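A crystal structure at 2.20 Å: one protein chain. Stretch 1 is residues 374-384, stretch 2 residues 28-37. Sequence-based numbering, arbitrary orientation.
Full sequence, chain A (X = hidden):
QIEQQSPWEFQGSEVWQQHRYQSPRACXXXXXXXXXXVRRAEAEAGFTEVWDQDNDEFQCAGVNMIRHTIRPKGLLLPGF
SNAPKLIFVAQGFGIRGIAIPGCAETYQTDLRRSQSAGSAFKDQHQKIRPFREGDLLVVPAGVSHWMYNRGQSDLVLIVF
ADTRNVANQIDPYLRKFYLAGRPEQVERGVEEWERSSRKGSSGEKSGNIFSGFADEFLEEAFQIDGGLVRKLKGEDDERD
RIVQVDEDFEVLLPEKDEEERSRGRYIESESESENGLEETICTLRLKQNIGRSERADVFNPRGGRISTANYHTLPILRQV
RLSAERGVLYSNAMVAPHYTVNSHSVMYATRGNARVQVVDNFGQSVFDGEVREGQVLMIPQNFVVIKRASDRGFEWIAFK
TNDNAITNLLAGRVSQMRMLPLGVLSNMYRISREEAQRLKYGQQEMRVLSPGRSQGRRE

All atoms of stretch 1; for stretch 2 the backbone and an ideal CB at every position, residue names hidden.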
# COMPACT_ATOMS: atom_id res chain seq x y z
N GLY A 374 -16.94 14.86 -24.10
CA GLY A 374 -15.57 14.65 -24.53
C GLY A 374 -14.53 15.14 -23.54
O GLY A 374 -13.34 14.87 -23.71
N GLN A 375 -14.97 15.84 -22.50
CA GLN A 375 -14.04 16.35 -21.51
C GLN A 375 -13.97 15.53 -20.22
O GLN A 375 -14.90 14.79 -19.90
CB GLN A 375 -14.38 17.80 -21.15
CG GLN A 375 -14.34 18.78 -22.32
CD GLN A 375 -14.55 20.21 -21.86
OE1 GLN A 375 -15.47 20.51 -21.09
NE2 GLN A 375 -13.69 21.11 -22.32
N VAL A 376 -12.87 15.70 -19.50
CA VAL A 376 -12.62 15.00 -18.24
C VAL A 376 -12.35 15.94 -17.06
O VAL A 376 -11.52 16.84 -17.15
CB VAL A 376 -11.39 14.08 -18.37
CG1 VAL A 376 -11.09 13.40 -17.01
CG2 VAL A 376 -11.63 13.04 -19.47
N LEU A 377 -13.08 15.74 -15.96
CA LEU A 377 -12.88 16.52 -14.75
C LEU A 377 -12.55 15.52 -13.64
O LEU A 377 -13.33 14.62 -13.36
CB LEU A 377 -14.14 17.31 -14.37
CG LEU A 377 -14.00 18.07 -13.04
CD1 LEU A 377 -12.93 19.16 -13.14
CD2 LEU A 377 -15.33 18.68 -12.65
N MET A 378 -11.38 15.68 -13.04
CA MET A 378 -10.89 14.81 -11.97
C MET A 378 -11.33 15.44 -10.67
O MET A 378 -10.89 16.55 -10.35
CB MET A 378 -9.36 14.75 -12.04
CG MET A 378 -8.68 13.47 -11.55
SD MET A 378 -8.78 13.11 -9.79
CE MET A 378 -7.43 14.08 -9.16
N ILE A 379 -12.21 14.77 -9.93
CA ILE A 379 -12.68 15.28 -8.64
C ILE A 379 -11.94 14.53 -7.53
O ILE A 379 -12.16 13.33 -7.32
CB ILE A 379 -14.17 15.03 -8.44
CG1 ILE A 379 -14.97 15.54 -9.65
CG2 ILE A 379 -14.63 15.68 -7.14
CD1 ILE A 379 -15.14 17.03 -9.70
N PRO A 380 -11.06 15.23 -6.80
CA PRO A 380 -10.30 14.59 -5.71
C PRO A 380 -11.15 14.08 -4.54
O PRO A 380 -12.22 14.63 -4.23
CB PRO A 380 -9.34 15.69 -5.26
CG PRO A 380 -9.18 16.56 -6.48
CD PRO A 380 -10.58 16.61 -7.03
N GLN A 381 -10.65 13.03 -3.91
CA GLN A 381 -11.27 12.42 -2.76
C GLN A 381 -11.58 13.51 -1.73
O GLN A 381 -10.74 14.38 -1.44
CB GLN A 381 -10.30 11.40 -2.15
CG GLN A 381 -10.79 10.72 -0.87
CD GLN A 381 -9.67 9.99 -0.13
OE1 GLN A 381 -9.92 9.34 0.89
NE2 GLN A 381 -8.44 10.11 -0.62
N ASN A 382 -12.80 13.46 -1.19
CA ASN A 382 -13.31 14.39 -0.17
C ASN A 382 -13.68 15.80 -0.62
O ASN A 382 -14.26 16.55 0.17
CB ASN A 382 -12.32 14.51 1.00
CG ASN A 382 -12.02 13.18 1.65
OD1 ASN A 382 -12.93 12.44 2.02
ND2 ASN A 382 -10.74 12.88 1.79
N PHE A 383 -13.36 16.17 -1.84
CA PHE A 383 -13.70 17.50 -2.32
C PHE A 383 -15.21 17.53 -2.60
O PHE A 383 -15.75 16.61 -3.23
CB PHE A 383 -12.89 17.87 -3.57
CG PHE A 383 -11.46 18.32 -3.27
CD1 PHE A 383 -10.82 19.25 -4.10
CD2 PHE A 383 -10.76 17.83 -2.16
CE1 PHE A 383 -9.52 19.69 -3.84
CE2 PHE A 383 -9.44 18.27 -1.88
CZ PHE A 383 -8.82 19.20 -2.72
N VAL A 384 -15.88 18.57 -2.12
CA VAL A 384 -17.32 18.70 -2.28
C VAL A 384 -17.68 19.15 -3.69
O VAL A 384 -17.01 20.00 -4.28
CB VAL A 384 -17.88 19.68 -1.24
CG1 VAL A 384 -19.39 19.72 -1.32
CG2 VAL A 384 -17.43 19.24 0.16
N UNK A 28 -1.13 19.46 -6.22
CA UNK A 28 -1.61 20.80 -6.58
C UNK A 28 -3.07 20.68 -7.02
O UNK A 28 -3.37 20.43 -8.18
CB UNK A 28 -0.75 21.42 -7.68
N UNK A 29 -3.97 20.87 -6.06
CA UNK A 29 -5.40 20.73 -6.31
C UNK A 29 -6.19 22.01 -6.10
O UNK A 29 -7.31 21.97 -5.59
CB UNK A 29 -5.97 19.64 -5.41
N UNK A 30 -5.61 23.14 -6.48
CA UNK A 30 -6.30 24.42 -6.31
C UNK A 30 -6.95 24.92 -7.59
O UNK A 30 -7.85 25.74 -7.54
CB UNK A 30 -5.32 25.47 -5.80
N UNK A 31 -6.51 24.40 -8.73
CA UNK A 31 -7.09 24.82 -10.01
C UNK A 31 -7.40 23.64 -10.94
O UNK A 31 -6.65 23.37 -11.89
CB UNK A 31 -6.14 25.79 -10.71
N UNK A 32 -8.50 22.95 -10.67
CA UNK A 32 -8.89 21.81 -11.50
C UNK A 32 -9.30 22.33 -12.87
O UNK A 32 -9.77 23.46 -13.01
CB UNK A 32 -10.03 21.01 -10.86
N UNK A 33 -9.15 21.50 -13.90
CA UNK A 33 -9.53 21.91 -15.24
C UNK A 33 -10.34 20.86 -15.97
O UNK A 33 -10.15 19.65 -15.76
CB UNK A 33 -8.28 22.25 -16.05
N UNK A 34 -11.28 21.31 -16.79
CA UNK A 34 -12.07 20.40 -17.61
C UNK A 34 -11.09 20.12 -18.74
O UNK A 34 -10.85 20.99 -19.57
CB UNK A 34 -13.41 20.98 -18.08
N UNK A 35 -10.50 18.93 -18.76
CA UNK A 35 -9.49 18.58 -19.76
C UNK A 35 -9.92 17.87 -21.03
O UNK A 35 -10.79 16.99 -21.02
CB UNK A 35 -8.44 17.69 -19.08
N UNK A 36 -9.25 18.21 -22.12
CA UNK A 36 -9.48 17.59 -23.41
C UNK A 36 -8.22 16.81 -23.70
O UNK A 36 -7.18 17.05 -23.09
CB UNK A 36 -9.80 18.61 -24.51
N UNK A 37 -8.28 15.83 -24.63
CA UNK A 37 -7.07 15.06 -24.93
C UNK A 37 -6.01 16.05 -25.38
O UNK A 37 -6.35 17.12 -25.89
CB UNK A 37 -7.32 13.99 -26.00

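Positions 28, 30 and 31 have no atom of stretch 1 within 5.5 Å of the ideal CB; 28 and 31 are out of reach and 30 points away. The contact sets no preference, and many residues, polar ones included, would serve. The residues are Arg28, Glu30 and Asn31, which make no contact with stretch 1.

At position 29 the CA-to-CB bond points toward stretch 1, and the ideal CB sits 3.9 Å from Phe383 CE1 and 4.6 Å from Pro380 CG. A ring and a proline offer carbon and no charge, so Leu, Ile, Val or Met would suit. The residue is Leu29 (chi1 m, chi2 t): CD1 lies 3.8 Å from Phe383 CZ, and CD2 lies 4.1 Å from Pro380 CG. Its carbonyl O approaches the edge of the Phe383 ring, 3.6 Å from CE1.

Position 32 points toward stretch 1 again, its ideal CB 4.1 Å from Leu377 CD1 and 4.6 Å from Met378 O. A branched or flexible aliphatic chain fits this setting. Leu32 (m, t) places CD1 3.9 Å from Pro380 CD, while its CB packs 4.1 Å from Leu377 CD1.

Position 33 points away, leaving room for a long polar chain. It is Arg33, whose side chain stays clear of stretch 1. Its backbone O instead accepts a hydrogen bond from water 1 (O to water O 2.5 Å); that water accepts one from Met378 N (N to water O 2.9 Å), bridging the backbones.

At position 34 CB points sideways, 3.7 Å from Gln375 OE1 and 5.3 Å from Leu377 CB. A small residue is adequate. Ala34 fills it with a methyl.

Position 35 is fixed chiefly by its backbone, which pairs with Val376 in a single antiparallel bridge: N donates to Val376 O at 2.8 Å (165°), and O accepts from Val376 N at 2.9 Å (157°). Any residue with a free backbone N-H that tolerates extended angles (-94/144), hence not proline, could make this pair, because only backbone atoms take part. Gln35 adds a polar end, its NE2 donating to water 1 (NE2 to water O 3.0 Å).

Position 36 also points sideways, its ideal CB 5.0 Å from Gln375 CG. The nearby amide of Gln375 can donate, favouring an acceptor such as Asp, Asn, Glu or Gln. Asp36 brings its end nearer, and OD1 accepts from Gln375 NE2 at 3.0 Å (178°).

Position 37 has phi -58°, compatible with proline but not demanding it. Pro37 makes slight contact, CD lying 4.3 Å from Gly374 O.

Stretch 2, residues 28-37: RLENLRAQDP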
# COMPACT_ATOMS: atom_id res chain seq x y z
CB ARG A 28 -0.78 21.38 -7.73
CG ARG A 28 0.61 21.82 -7.34
CD ARG A 28 1.09 22.99 -8.21
NE ARG A 28 1.25 22.62 -9.61
CZ ARG A 28 1.71 23.44 -10.55
NH1 ARG A 28 2.05 24.69 -10.24
NH2 ARG A 28 1.85 23.02 -11.80
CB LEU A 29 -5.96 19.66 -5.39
CG LEU A 29 -5.19 18.35 -5.36
CD1 LEU A 29 -5.76 17.46 -4.26
CD2 LEU A 29 -5.28 17.68 -6.72
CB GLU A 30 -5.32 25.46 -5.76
CG GLU A 30 -4.93 25.22 -4.32
CD GLU A 30 -3.89 26.21 -3.81
OE1 GLU A 30 -3.64 26.23 -2.58
OE2 GLU A 30 -3.31 26.95 -4.64
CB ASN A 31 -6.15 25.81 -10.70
CG ASN A 31 -6.88 27.04 -11.22
OD1 ASN A 31 -7.47 27.80 -10.45
ND2 ASN A 31 -6.84 27.24 -12.54
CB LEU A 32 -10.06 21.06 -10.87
CG LEU A 32 -9.91 20.64 -9.41
CD1 LEU A 32 -11.20 19.98 -8.93
CD2 LEU A 32 -8.71 19.70 -9.24
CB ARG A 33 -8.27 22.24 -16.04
CG ARG A 33 -7.37 23.27 -15.35
CD ARG A 33 -6.09 23.57 -16.13
NE ARG A 33 -5.27 22.38 -16.36
CZ ARG A 33 -4.08 22.40 -16.98
NH1 ARG A 33 -3.40 21.27 -17.15
NH2 ARG A 33 -3.58 23.55 -17.42
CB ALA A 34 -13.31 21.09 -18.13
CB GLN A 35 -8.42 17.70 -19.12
CG GLN A 35 -7.88 18.18 -17.79
CD GLN A 35 -7.05 17.09 -17.11
OE1 GLN A 35 -6.07 16.60 -17.68
NE2 GLN A 35 -7.45 16.70 -15.90
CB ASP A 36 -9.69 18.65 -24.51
CG ASP A 36 -11.14 19.07 -24.63
OD1 ASP A 36 -11.49 20.19 -24.20
OD2 ASP A 36 -11.95 18.28 -25.15
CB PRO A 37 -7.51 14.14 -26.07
CG PRO A 37 -8.97 13.99 -25.85
CD PRO A 37 -9.40 15.39 -25.47
O HOH W 1 -9.64 17.73 -14.20
O HOH W 2 -11.99 23.63 -20.91
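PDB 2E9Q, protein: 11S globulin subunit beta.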